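GCN5-related N-acetyltransferase (Anabaena variabilis, PDB 2OZG) binds coenzyme A and probably transfers acetyl groups to amines, possibly those of aminoglycosides, as a member of the GNAT acetyltransferase family. Local coordinates at residues 49-54 with 105-110; 169-174 with 182-187; 219-222 with 227-230. All coordinates share one frame; numbering follows the deposited sequence. Where two conformers were deposited one is given.

Contact 1 (49-54 with 105-110); sequences NFRVIY and LQEISE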
loop_
_atom_site.group_PDB
_atom_site.type_symbol
_atom_site.label_atom_id
_atom_site.label_comp_id
_atom_site.label_asym_id
_atom_site.label_seq_id
_atom_site.Cartn_x
_atom_site.Cartn_y
_atom_site.Cartn_z
ATOM N N ASN A 49 5.936 17.631 -40.050
ATOM C CA ASN A 49 4.729 17.688 -39.241
ATOM C C ASN A 49 4.854 18.500 -37.980
ATOM O O ASN A 49 3.862 18.753 -37.307
ATOM C CB ASN A 49 4.275 16.267 -38.907
ATOM C CG ASN A 49 3.849 15.512 -40.133
ATOM O OD1 ASN A 49 3.208 16.084 -40.996
ATOM N ND2 ASN A 49 4.265 14.243 -40.252
ATOM N N PHE A 50 6.067 18.915 -37.648
ATOM C CA PHE A 50 6.219 19.748 -36.444
ATOM C C PHE A 50 6.114 21.254 -36.746
ATOM O O PHE A 50 6.405 21.744 -37.860
ATOM C CB PHE A 50 7.478 19.429 -35.691
ATOM C CG PHE A 50 7.455 18.114 -34.995
ATOM C CD1 PHE A 50 7.844 16.972 -35.653
ATOM C CD2 PHE A 50 7.134 18.030 -33.664
ATOM C CE1 PHE A 50 7.869 15.762 -34.982
ATOM C CE2 PHE A 50 7.145 16.818 -32.992
ATOM C CZ PHE A 50 7.524 15.693 -33.651
ATOM N N ARG A 51 5.608 21.966 -35.764
ATOM C CA ARG A 51 5.391 23.400 -35.845
ATOM C C ARG A 51 6.030 23.976 -34.617
ATOM O O ARG A 51 6.057 23.339 -33.542
ATOM C CB ARG A 51 3.893 23.740 -35.765
ATOM C CG ARG A 51 3.093 23.167 -36.870
ATOM C CD ARG A 51 3.560 23.761 -38.190
ATOM N NE ARG A 51 2.824 23.195 -39.307
ATOM C CZ ARG A 51 3.196 22.129 -39.988
ATOM N NH1 ARG A 51 4.319 21.469 -39.732
ATOM N NH2 ARG A 51 2.428 21.726 -40.956
ATOM N N VAL A 52 6.465 25.213 -34.765
ATOM C CA VAL A 52 7.179 25.918 -33.698
ATOM C C VAL A 52 6.562 27.250 -33.414
ATOM O O VAL A 52 6.119 27.903 -34.320
ATOM C CB VAL A 52 8.671 26.162 -34.151
ATOM C CG1 VAL A 52 9.364 27.165 -33.255
ATOM C CG2 VAL A 52 9.433 24.823 -34.167
ATOM N N ILE A 53 6.535 27.657 -32.146
ATOM C CA ILE A 53 6.159 29.031 -31.790
ATOM C C ILE A 53 7.375 29.734 -31.183
ATOM O O ILE A 53 8.099 29.152 -30.363
ATOM C CB ILE A 53 4.914 29.100 -30.858
ATOM C CG1 ILE A 53 4.455 30.532 -30.657
ATOM C CG2 ILE A 53 5.156 28.459 -29.526
ATOM C CD1 ILE A 53 3.276 30.628 -29.752
ATOM N N TYR A 54 7.627 30.960 -31.640
ATOM C CA TYR A 54 8.723 31.760 -31.141
ATOM C C TYR A 54 8.187 32.881 -30.304
ATOM O O TYR A 54 7.122 33.380 -30.585
ATOM C CB TYR A 54 9.489 32.434 -32.278
ATOM C CG TYR A 54 10.396 31.536 -33.088
ATOM C CD1 TYR A 54 9.910 30.780 -34.142
ATOM C CD2 TYR A 54 11.761 31.475 -32.813
ATOM C CE1 TYR A 54 10.766 29.968 -34.885
ATOM C CE2 TYR A 54 12.606 30.668 -33.537
ATOM C CZ TYR A 54 12.110 29.917 -34.572
ATOM O OH TYR A 54 12.979 29.113 -35.277
ATOM N N LEU A 105 -4.890 25.748 -35.576
ATOM C CA LEU A 105 -6.246 25.611 -36.076
ATOM C C LEU A 105 -6.469 26.369 -37.382
ATOM O O LEU A 105 -7.110 25.869 -38.308
ATOM C CB LEU A 105 -7.256 26.064 -35.016
ATOM C CG LEU A 105 -7.515 25.108 -33.887
ATOM C CD1 LEU A 105 -8.424 25.784 -32.834
ATOM C CD2 LEU A 105 -8.179 23.855 -34.406
ATOM N N GLN A 106 -5.936 27.577 -37.467
ATOM C CA GLN A 106 -6.021 28.360 -38.680
ATOM C C GLN A 106 -5.339 27.619 -39.810
ATOM O O GLN A 106 -5.848 27.600 -40.929
ATOM C CB GLN A 106 -5.402 29.740 -38.486
ATOM C CG GLN A 106 -5.181 30.560 -39.786
ATOM C CD GLN A 106 -6.488 30.941 -40.552
ATOM O OE1 GLN A 106 -7.624 30.690 -40.100
ATOM N NE2 GLN A 106 -6.308 31.571 -41.712
ATOM N N GLU A 107 -4.192 26.995 -39.540
ATOM C CA GLU A 107 -3.534 26.235 -40.609
ATOM C C GLU A 107 -4.389 25.040 -41.044
ATOM O O GLU A 107 -4.558 24.768 -42.215
ATOM C CB GLU A 107 -2.156 25.752 -40.161
ATOM C CG GLU A 107 -1.495 24.907 -41.198
ATOM C CD GLU A 107 -0.096 24.468 -40.823
ATOM O OE1 GLU A 107 0.483 24.957 -39.806
ATOM O OE2 GLU A 107 0.419 23.613 -41.566
ATOM N N ILE A 108 -4.941 24.309 -40.089
ATOM C CA ILE A 108 -5.759 23.138 -40.417
ATOM C C ILE A 108 -6.955 23.571 -41.294
ATOM O O ILE A 108 -7.279 22.932 -42.328
ATOM C CB ILE A 108 -6.196 22.443 -39.118
ATOM C CG1 ILE A 108 -4.947 21.893 -38.398
ATOM C CG2 ILE A 108 -7.190 21.324 -39.389
ATOM C CD1 ILE A 108 -5.195 21.521 -36.941
ATOM N N SER A 109 -7.544 24.702 -40.932
ATOM C CA SER A 109 -8.653 25.222 -41.649
ATOM C C SER A 109 -8.242 25.537 -43.102
ATOM O O SER A 109 -8.983 25.234 -44.025
ATOM C CB SER A 109 -9.247 26.454 -40.957
ATOM O OG SER A 109 -8.540 27.619 -41.337
ATOM N N GLU A 110 -7.066 26.136 -43.289
ATOM C CA GLU A 110 -6.581 26.481 -44.621
ATOM C C GLU A 110 -6.286 25.267 -45.460
ATOM O O GLU A 110 -6.115 25.388 -46.667
ATOM C CB GLU A 110 -5.308 27.329 -44.534
ATOM C CG GLU A 110 -5.552 28.731 -43.962
ATOM C CD GLU A 110 -4.259 29.444 -43.581
ATOM O OE1 GLU A 110 -3.199 28.756 -43.443
ATOM O OE2 GLU A 110 -4.318 30.687 -43.382
#

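Contact 2 (169-174 with 182-187); sequences ELYQQQ and LDRHPA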
loop_
_atom_site.group_PDB
_atom_site.type_symbol
_atom_site.label_atom_id
_atom_site.label_comp_id
_atom_site.label_asym_id
_atom_site.label_seq_id
_atom_site.Cartn_x
_atom_site.Cartn_y
_atom_site.Cartn_z
ATOM N N GLU A 169 -5.047 -3.974 -43.291
ATOM C CA GLU A 169 -6.306 -4.366 -43.905
ATOM C C GLU A 169 -7.375 -4.837 -42.919
ATOM O O GLU A 169 -8.556 -4.598 -43.129
ATOM C CB GLU A 169 -6.029 -5.388 -45.000
ATOM C CG GLU A 169 -5.138 -4.800 -46.103
ATOM C CD GLU A 169 -4.621 -5.852 -47.060
ATOM O OE1 GLU A 169 -4.943 -7.044 -46.853
ATOM O OE2 GLU A 169 -3.903 -5.489 -48.014
ATOM N N LEU A 170 -6.959 -5.525 -41.860
ATOM C CA LEU A 170 -7.865 -5.889 -40.789
ATOM C C LEU A 170 -8.204 -4.651 -39.962
ATOM O O LEU A 170 -9.339 -4.489 -39.532
ATOM C CB LEU A 170 -7.235 -6.968 -39.897
ATOM C CG LEU A 170 -7.119 -8.376 -40.521
ATOM C CD1 LEU A 170 -6.203 -9.289 -39.730
ATOM C CD2 LEU A 170 -8.483 -9.015 -40.696
ATOM N N TYR A 171 -7.216 -3.815 -39.681
ATOM C CA TYR A 171 -7.452 -2.580 -38.928
ATOM C C TYR A 171 -8.490 -1.706 -39.581
ATOM O O TYR A 171 -9.445 -1.266 -38.945
ATOM C CB TYR A 171 -6.168 -1.798 -38.700
ATOM C CG TYR A 171 -6.479 -0.528 -37.944
ATOM C CD1 TYR A 171 -6.648 -0.520 -36.578
ATOM C CD2 TYR A 171 -6.686 0.643 -38.633
ATOM C CE1 TYR A 171 -7.016 0.643 -35.912
ATOM C CE2 TYR A 171 -7.021 1.800 -37.972
ATOM C CZ TYR A 171 -7.179 1.798 -36.628
ATOM O OH TYR A 171 -7.532 2.987 -36.038
ATOM N N GLN A 172 -8.293 -1.411 -40.854
ATOM C CA GLN A 172 -9.235 -0.538 -41.558
ATOM C C GLN A 172 -10.654 -1.114 -41.615
ATOM O O GLN A 172 -11.597 -0.349 -41.782
ATOM C CB GLN A 172 -8.698 -0.132 -42.941
ATOM C CG GLN A 172 -9.358 1.170 -43.485
ATOM C CD GLN A 172 -8.467 1.946 -44.454
ATOM O OE1 GLN A 172 -7.771 1.357 -45.299
ATOM N NE2 GLN A 172 -8.494 3.288 -44.345
ATOM N N GLN A 173 -10.821 -2.439 -41.486
ATOM C CA GLN A 173 -12.173 -3.023 -41.394
ATOM C C GLN A 173 -12.858 -2.769 -40.058
ATOM O O GLN A 173 -14.006 -2.453 -40.023
ATOM C CB GLN A 173 -12.162 -4.517 -41.661
ATOM C CG GLN A 173 -11.909 -4.838 -43.062
ATOM C CD GLN A 173 -11.712 -6.330 -43.294
ATOM O OE1 GLN A 173 -12.691 -7.096 -43.350
ATOM N NE2 GLN A 173 -10.436 -6.738 -43.505
ATOM N N GLN A 174 -12.161 -2.979 -38.956
ATOM C CA GLN A 174 -12.691 -2.631 -37.621
ATOM C C GLN A 174 -12.856 -1.089 -37.476
ATOM O O GLN A 174 -13.772 -0.589 -36.822
ATOM C CB GLN A 174 -11.728 -3.200 -36.546
ATOM C CG GLN A 174 -12.125 -2.852 -35.144
ATOM C CD GLN A 174 -11.634 -3.837 -34.099
ATOM O OE1 GLN A 174 -11.793 -5.051 -34.266
ATOM N NE2 GLN A 174 -11.088 -3.310 -32.968
ATOM N N LEU A 182 -9.542 5.815 -35.581
ATOM C CA LEU A 182 -8.645 6.543 -36.482
ATOM C C LEU A 182 -8.460 5.873 -37.822
ATOM O O LEU A 182 -8.554 4.663 -37.903
ATOM C CB LEU A 182 -7.255 6.608 -35.898
ATOM C CG LEU A 182 -7.051 7.377 -34.597
ATOM C CD1 LEU A 182 -5.531 7.442 -34.256
ATOM C CD2 LEU A 182 -7.674 8.751 -34.676
ATOM N N ASP A 183 -8.274 6.682 -38.862
ATOM C CA ASP A 183 -7.641 6.159 -40.091
ATOM C C ASP A 183 -6.223 6.635 -39.770
ATOM O O ASP A 183 -5.902 7.803 -39.868
ATOM C CB ASP A 183 -8.205 6.707 -41.400
ATOM C CG ASP A 183 -7.430 6.191 -42.629
ATOM O OD1 ASP A 183 -6.440 5.463 -42.451
ATOM O OD2 ASP A 183 -7.791 6.535 -43.758
ATOM N N ARG A 184 -5.407 5.718 -39.270
ATOM C CA ARG A 184 -4.111 6.064 -38.724
ATOM C C ARG A 184 -3.029 6.718 -39.608
ATOM O O ARG A 184 -2.721 6.274 -40.700
ATOM C CB ARG A 184 -3.458 4.800 -38.171
ATOM C CG ARG A 184 -4.036 4.255 -36.896
ATOM C CD ARG A 184 -3.500 2.842 -36.618
ATOM N NE ARG A 184 -4.013 2.362 -35.321
ATOM C CZ ARG A 184 -3.915 1.124 -34.850
ATOM N NH1 ARG A 184 -3.327 0.185 -35.562
ATOM N NH2 ARG A 184 -4.432 0.836 -33.653
ATOM N N HIS A 185 -2.404 7.727 -39.036
ATOM C CA HIS A 185 -1.233 8.339 -39.611
ATOM C C HIS A 185 -0.154 7.280 -39.399
ATOM O O HIS A 185 -0.215 6.489 -38.422
ATOM C CB HIS A 185 -0.869 9.618 -38.827
ATOM C CG HIS A 185 0.217 10.424 -39.428
ATOM N ND1 HIS A 185 1.559 10.170 -39.204
ATOM C CD2 HIS A 185 0.167 11.514 -40.224
ATOM C CE1 HIS A 185 2.287 11.051 -39.859
ATOM N NE2 HIS A 185 1.469 11.888 -40.478
ATOM N N PRO A 186 0.793 7.200 -40.335
ATOM C CA PRO A 186 1.940 6.321 -40.224
ATOM C C PRO A 186 2.635 6.335 -38.841
ATOM O O PRO A 186 3.137 5.304 -38.402
ATOM C CB PRO A 186 2.845 6.809 -41.346
ATOM C CG PRO A 186 1.912 7.315 -42.382
ATOM C CD PRO A 186 0.725 7.874 -41.643
ATOM N N ALA A 187 2.616 7.468 -38.147
ATOM C CA ALA A 187 3.267 7.602 -36.849
ATOM C C ALA A 187 2.626 6.747 -35.787
ATOM O O ALA A 187 3.291 6.345 -34.809
ATOM C CB ALA A 187 3.205 9.088 -36.399
HETATM O O HOH W 1 -8.187 4.111 -33.519
#

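Contact 3 (219-222 with 227-230); sequences TQER and SILR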
loop_
_atom_site.group_PDB
_atom_site.type_symbol
_atom_site.label_atom_id
_atom_site.label_comp_id
_atom_site.label_asym_id
_atom_site.label_seq_id
_atom_site.Cartn_x
_atom_site.Cartn_y
_atom_site.Cartn_z
ATOM N N THR A 219 2.940 -6.735 -25.582
ATOM C CA THR A 219 4.230 -6.835 -24.911
ATOM C C THR A 219 3.982 -7.534 -23.565
ATOM O O THR A 219 2.830 -7.677 -23.123
ATOM C CB THR A 219 4.901 -5.453 -24.624
ATOM O OG1 THR A 219 4.020 -4.643 -23.850
ATOM C CG2 THR A 219 5.274 -4.723 -25.902
ATOM N N GLN A 220 5.034 -8.019 -22.939
ATOM C CA GLN A 220 4.902 -8.670 -21.660
ATOM C C GLN A 220 6.015 -8.095 -20.828
ATOM O O GLN A 220 7.080 -7.803 -21.361
ATOM C CB GLN A 220 5.212 -10.163 -21.770
ATOM C CG GLN A 220 4.510 -10.923 -22.842
ATOM C CD GLN A 220 4.857 -12.387 -22.728
ATOM O OE1 GLN A 220 6.050 -12.779 -22.774
ATOM N NE2 GLN A 220 3.844 -13.197 -22.529
ATOM N N GLU A 221 5.831 -8.081 -19.519
ATOM C CA GLU A 221 6.889 -7.638 -18.623
ATOM C C GLU A 221 6.614 -8.148 -17.249
ATOM O O GLU A 221 5.489 -8.504 -16.935
ATOM C CB GLU A 221 6.988 -6.103 -18.583
ATOM C CG GLU A 221 5.672 -5.408 -18.313
ATOM C CD GLU A 221 5.793 -3.875 -18.305
ATOM O OE1 GLU A 221 6.663 -3.376 -17.571
ATOM O OE2 GLU A 221 5.016 -3.197 -19.031
ATOM N N ARG A 222 7.665 -8.165 -16.429
ATOM C CA ARG A 222 7.573 -8.500 -15.018
ATOM C C ARG A 222 7.796 -7.216 -14.245
ATOM O O ARG A 222 8.768 -6.509 -14.505
ATOM C CB ARG A 222 8.642 -9.481 -14.604
ATOM C CG ARG A 222 8.428 -10.814 -15.225
ATOM C CD ARG A 222 9.324 -11.879 -14.569
ATOM N NE ARG A 222 9.021 -13.167 -15.173
ATOM C CZ ARG A 222 7.964 -13.913 -14.866
ATOM N NH1 ARG A 222 7.109 -13.545 -13.914
ATOM N NH2 ARG A 222 7.754 -15.045 -15.506
ATOM N N SER A 227 3.487 -10.186 -13.091
ATOM C CA SER A 227 3.660 -10.175 -14.526
ATOM C C SER A 227 2.437 -9.638 -15.250
ATOM O O SER A 227 1.294 -9.801 -14.856
ATOM C CB SER A 227 4.048 -11.541 -15.054
ATOM O OG SER A 227 3.018 -12.450 -14.796
ATOM N N ILE A 228 2.705 -8.979 -16.345
ATOM C CA ILE A 228 1.625 -8.339 -17.087
ATOM C C ILE A 228 1.845 -8.440 -18.583
ATOM O O ILE A 228 2.968 -8.350 -19.078
ATOM C CB ILE A 228 1.532 -6.875 -16.658
ATOM C CG1 ILE A 228 0.382 -6.175 -17.302
ATOM C CG2 ILE A 228 2.835 -6.102 -17.019
ATOM C CD1 ILE A 228 -0.055 -4.914 -16.485
ATOM N N LEU A 229 0.749 -8.676 -19.279
ATOM C CA LEU A 229 0.760 -8.734 -20.699
ATOM C C LEU A 229 -0.062 -7.553 -21.118
ATOM O O LEU A 229 -1.247 -7.436 -20.755
ATOM C CB LEU A 229 0.171 -10.055 -21.165
ATOM C CG LEU A 229 0.159 -10.306 -22.677
ATOM C CD1 LEU A 229 0.199 -11.823 -22.970
ATOM C CD2 LEU A 229 -0.966 -9.650 -23.409
ATOM N N ARG A 230 0.549 -6.647 -21.857
ATOM C CA ARG A 230 -0.167 -5.404 -22.249
ATOM C C ARG A 230 -0.516 -5.470 -23.728
ATOM O O ARG A 230 0.383 -5.418 -24.578
ATOM C CB ARG A 230 0.711 -4.190 -21.972
ATOM C CG ARG A 230 1.286 -4.100 -20.549
ATOM C CD ARG A 230 2.114 -2.809 -20.379
ATOM N NE ARG A 230 2.788 -2.736 -19.081
ATOM C CZ ARG A 230 2.242 -2.195 -17.989
ATOM N NH1 ARG A 230 1.005 -1.764 -17.995
ATOM N NH2 ARG A 230 2.918 -2.156 -16.850
HETATM O O HOH W 2 1.987 -3.132 -25.128
#

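Contact 1 (49-54 with 105-110)
Arg-51 on strand 50-55 grips Glu-107 on helix 96-110 in a two-pronged salt bridge. NE of Arg-51 donates to OE1 of Glu-107 at 3.0 Å, reaching the syn lone pair, and NH2 of Arg-51 donates to OE2 of Glu-107 at 2.8 Å. Both bonds are nearly straight (N-H...O angles 164° and 161°), and the guanidinium and carboxylate planes differ by only 11°, so the guanidinium edge meets both oxygens and neither group can turn without losing a bond. NH1 of Arg-51 donates to Phe-50 O at 2.8 Å, from above the carbonyl plane, and to the backbone oxygen of Glu-48, which ties the guanidinium to the backbone at the start of the strand. Glu-107 extends toward the strand, CG lying anti to its backbone N, and OE1 takes a further hydrogen bond from Tyr-12 OH on strand 10-14. Packing adds little: 88 Å² is buried in all, and the Arg-51 side chain lies against Tyr-12 and Ile-65. The bridge thus ties a strand of the first GNAT domain to the helix whose first turn holds the CoA-binding residues Ala-97 and Ile-98, in keeping with the GNAT fold.

Contact 2 (169-174 with 182-187)
Tyr-171 of helix 165-177 and Arg-184 form a cation-pi stack in the part of the fold that carries the second GNAT domain, where the helix leans on the short strand 182-183 and on the turn that leads into helix 186-192; Tyr-171 also meets Tyr-215 of strand 211-222. The guanidinium lies flat on one face of the ring, planes 19° apart and centres 3.8 Å apart. The overlap is off-centre: CZ of Arg-184 sits 3.3 Å from CE1 of Tyr-171, while CD of Arg-184 makes a CH-pi contact over the same face, 4.0 Å from the ring centroid. An extended chain from CG to NE lays the arginine across the ring in this way. Its charge is held by salt bridges of NH1 to Asp-233 and NH2 to Asp-394, so two carboxylates as well as the ring limit its rotation, and Trp-189 makes a second cation-pi contact with it.

Hydrogen bonds act at the far end of the tyrosine. Its OH donates to Leu-182 O at 2.7 Å, and a water donates to that OH at 2.8 Å while accepting from Leu-182 N at 3.0 Å, so the hydroxyl serves Leu-182 O directly and Leu-182 N through the water. A leucine in place of Tyr-171 would probably leave Leu-182 O and the water without this partner and take away the ring on which the Arg-184 guanidinium is stacked.

Asp-183 forms its salt bridge with Arg-76. Just beyond, His-185 is the N-cap of helix 186-192, its ND1 accepting from Ala-187 N at 3.1 Å.

Contact 3 (219-222 with 227-230)
The guanidinium of Arg-230 has Glu-221 at its edge and CD1 of Ile-228 over one face, 3.6 Å above the plane, offset toward the rim. The carboxylate of Glu-221 is turned 68° from the guanidinium plane. OE2 of Glu-221 is modelled too near NE of Arg-230, so the exact geometry of their salt bridge is doubtful. The chi1 of Glu-221, 51°, sets CG between the backbone N and the carbonyl carbon, pressing on CG2 of Ile-228 at 3.2 Å.

These residues belong to an antiparallel beta hairpin, strands 211-222 and 227-236; between segments 219-222 and 227-230 the axes approach to 4.7 Å, their directions 163° apart. Thr-219 with Arg-230 and Glu-221 with Ile-228 are the hydrogen-bonded pairs: Ile-228 N donates to Glu-221 O at 2.9 Å, and Arg-230 N to Thr-219 O at 2.8 Å, each matched by a return bond. A water joins OG1 of Thr-219 to Arg-230 O.

On the face opposite Thr-219 and Glu-221, Gln-220 and Leu-229 form a non-hydrogen-bonded pair. NE2 of Gln-220 lies 3.9 Å from CD1 of Leu-229 and donates to Gln-255 OE1. Arg-222, beside Ser-227, donates through NH2 to Phe-31 O of a second subunit.

Followed from the N terminus, the three contacts come in series, none nested in or crossing another. Contact 1 closes a loop of 50 residues that carries strands 58-72 and 75-87 and the start of helix 96-110, within the first GNAT domain. Contact 2 closes a loop of seven residues at the end of helix 165-177, and contact 3 spans a four-residue hairpin turn within the second GNAT domain. Strand 58-72 pairs with both 50-55 and 182-183, so contacts 1 and 2 adjoin it; Asn-49 ND2 and His-185 NE2 pack 3.7 Å apart. Contacts 2 and 3 stay about 12 Å apart at their nearest atoms, yet helix 165-177 packs on both strands that contact 3 joins.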